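Side-chain contact in similarities with probable monooxygenase (PDB 4HB9), which probably acts as an FAD-dependent monooxygenase of the aromatic-ring hydroxylase type: residues N165-V168 with R169-Y172. Numbering follows the deposited sequence.
With EDO (1,2-ethanediol), chain J.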
loop_
_atom_site.group_PDB
_atom_site.type_symbol
_atom_site.label_atom_id
_atom_site.label_comp_id
_atom_site.label_asym_id
_atom_site.label_seq_id
_atom_site.Cartn_x
_atom_site.Cartn_y
_atom_site.Cartn_z
ATOM N N ASN A 165 1.982 4.203 -10.683
ATOM C CA ASN A 165 2.266 4.799 -12.006
ATOM C C ASN A 165 2.903 3.788 -12.960
ATOM O O ASN A 165 3.794 4.123 -13.743
ATOM C CB ASN A 165 3.205 6.012 -11.876
ATOM C CG ASN A 165 2.698 7.042 -10.870
ATOM O OD1 ASN A 165 1.507 7.355 -10.828
ATOM N ND2 ASN A 165 3.599 7.559 -10.045
ATOM N N SER A 166 2.437 2.549 -12.875
ATOM C CA SER A 166 2.979 1.428 -13.621
ATOM C C SER A 166 3.150 1.688 -15.113
ATOM O O SER A 166 2.170 1.939 -15.811
ATOM C CB SER A 166 2.022 0.261 -13.430
ATOM O OG SER A 166 2.201 -0.785 -14.345
ATOM N N LYS A 167 4.381 1.606 -15.596
ATOM C CA LYS A 167 4.641 1.704 -17.041
ATOM C C LYS A 167 4.096 0.501 -17.791
ATOM O O LYS A 167 3.731 0.618 -18.952
ATOM C CB LYS A 167 6.136 1.829 -17.346
ATOM C CG LYS A 167 6.817 3.047 -16.765
ATOM C CD LYS A 167 6.130 4.352 -17.110
ATOM C CE LYS A 167 6.808 5.531 -16.410
ATOM N NZ LYS A 167 8.273 5.603 -16.712
ATOM N N VAL A 168 4.029 -0.655 -17.133
ATOM C CA VAL A 168 3.445 -1.829 -17.760
ATOM C C VAL A 168 1.984 -1.563 -18.059
ATOM O O VAL A 168 1.541 -1.834 -19.173
ATOM C CB VAL A 168 3.587 -3.107 -16.913
ATOM C CG1 VAL A 168 2.931 -4.295 -17.615
ATOM C CG2 VAL A 168 5.048 -3.388 -16.649
ATOM N N ARG A 169 1.236 -1.058 -17.066
ATOM C CA ARG A 169 -0.181 -0.711 -17.265
ATOM C C ARG A 169 -0.335 0.360 -18.344
ATOM O O ARG A 169 -1.245 0.292 -19.183
ATOM C CB ARG A 169 -0.848 -0.181 -15.978
ATOM C CG ARG A 169 -2.355 0.076 -16.155
ATOM C CD ARG A 169 -2.973 1.077 -15.189
ATOM N NE ARG A 169 -2.330 2.398 -15.184
ATOM C CZ ARG A 169 -1.684 2.934 -14.146
ATOM N NH1 ARG A 169 -1.149 4.145 -14.244
ATOM N NH2 ARG A 169 -1.551 2.269 -13.007
ATOM N N LYS A 170 0.547 1.345 -18.311
ATOM C CA LYS A 170 0.449 2.457 -19.259
ATOM C C LYS A 170 0.618 1.946 -20.695
ATOM O O LYS A 170 -0.009 2.465 -21.610
ATOM C CB LYS A 170 1.460 3.556 -18.923
ATOM C CG LYS A 170 1.043 4.509 -17.804
ATOM C CD LYS A 170 2.237 5.354 -17.357
ATOM C CE LYS A 170 1.878 6.655 -16.662
ATOM N NZ LYS A 170 0.698 6.567 -15.771
ATOM N N GLN A 171 1.433 0.913 -20.879
ATOM C CA GLN A 171 1.625 0.330 -22.201
ATOM C C GLN A 171 0.514 -0.624 -22.554
ATOM O O GLN A 171 -0.009 -0.555 -23.658
ATOM C CB GLN A 171 2.953 -0.380 -22.331
ATOM C CG GLN A 171 3.132 -0.940 -23.724
ATOM C CD GLN A 171 4.456 -1.610 -23.984
ATOM O OE1 GLN A 171 5.488 -1.306 -23.359
ATOM N NE2 GLN A 171 4.442 -2.511 -24.952
ATOM N N TYR A 172 0.132 -1.493 -21.614
ATOM C CA TYR A 172 -0.823 -2.539 -21.874
ATOM C C TYR A 172 -2.265 -2.032 -21.930
ATOM O O TYR A 172 -3.019 -2.446 -22.815
ATOM C CB TYR A 172 -0.689 -3.652 -20.820
ATOM C CG TYR A 172 -1.556 -4.872 -21.049
ATOM C CD1 TYR A 172 -1.660 -5.462 -22.308
ATOM C CD2 TYR A 172 -2.262 -5.450 -20.005
ATOM C CE1 TYR A 172 -2.439 -6.591 -22.511
ATOM C CE2 TYR A 172 -3.043 -6.576 -20.195
ATOM C CZ TYR A 172 -3.136 -7.139 -21.454
ATOM O OH TYR A 172 -3.903 -8.265 -21.625
HETATM C C1 EDO J . -6.117 -6.078 -24.239
HETATM O O1 EDO J . -5.166 -7.101 -24.536
HETATM C C2 EDO J . -5.406 -4.868 -23.652
HETATM O O2 EDO J . -4.441 -4.332 -24.562
#
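Ser166 opens the short helix 167-172 by turning its hydroxyl back onto Arg169. OG, swung away from its own backbone N (chi1 164°), accepts the amide of Arg169 at 2.9 Å from OG to N, and the N-H points almost straight at it, at 171°. This is an N-cap bond. The same OG is hydrogen-bonded to Asp162, whose other carboxylate oxygen takes a weak bond from Val168 N, so Ser166 and Asp162 between them take the amides of Arg169 and, weakly, Val168.

The Arg169 side chain doubles back alongside this cap. It leaves the helix nearly extended, then bends at chi3 (56°), which returns the guanidinium toward the start of the helix. One face of it is turned to the carbonyl oxygen of Ser166, which sits 4.2 Å above the plane and over its centre. That oxygen accepts Lys170 N, 3.0 Å from N to O, the first i to i+4 bond of the helix. NH2 meanwhile binds the carbonyl oxygens of Ser164 and Ala319, tying the turn to helix 318-321, which begins at the FAD-binding Asp318.

On another side of the helix, the aliphatic parts of Lys167 and Lys170 cross at a slant, CD of one 4.0 Å from CD of the other, and Lys170 CG brushes Ser166 O at 3.4 Å. Val168 packs on Phe132 of strand 132-137 and on Val313 and Leu315 of strand 313-315. At the far end, a 1,2-ethanediol, probably from the crystallisation liquor, lies with C2 over one face of the Tyr172 ring and gives its O2 hydroxyl to Tyr172 O.

The Lys167 side chain comes within about 4 Å, nearest atoms, of the FAD, so this capped turn borders the cofactor pocket. The buried guanidinium, gripped by main-chain carbonyls, probably keeps its positive charge and joins the cap to helix 318-321, close to the FAD site.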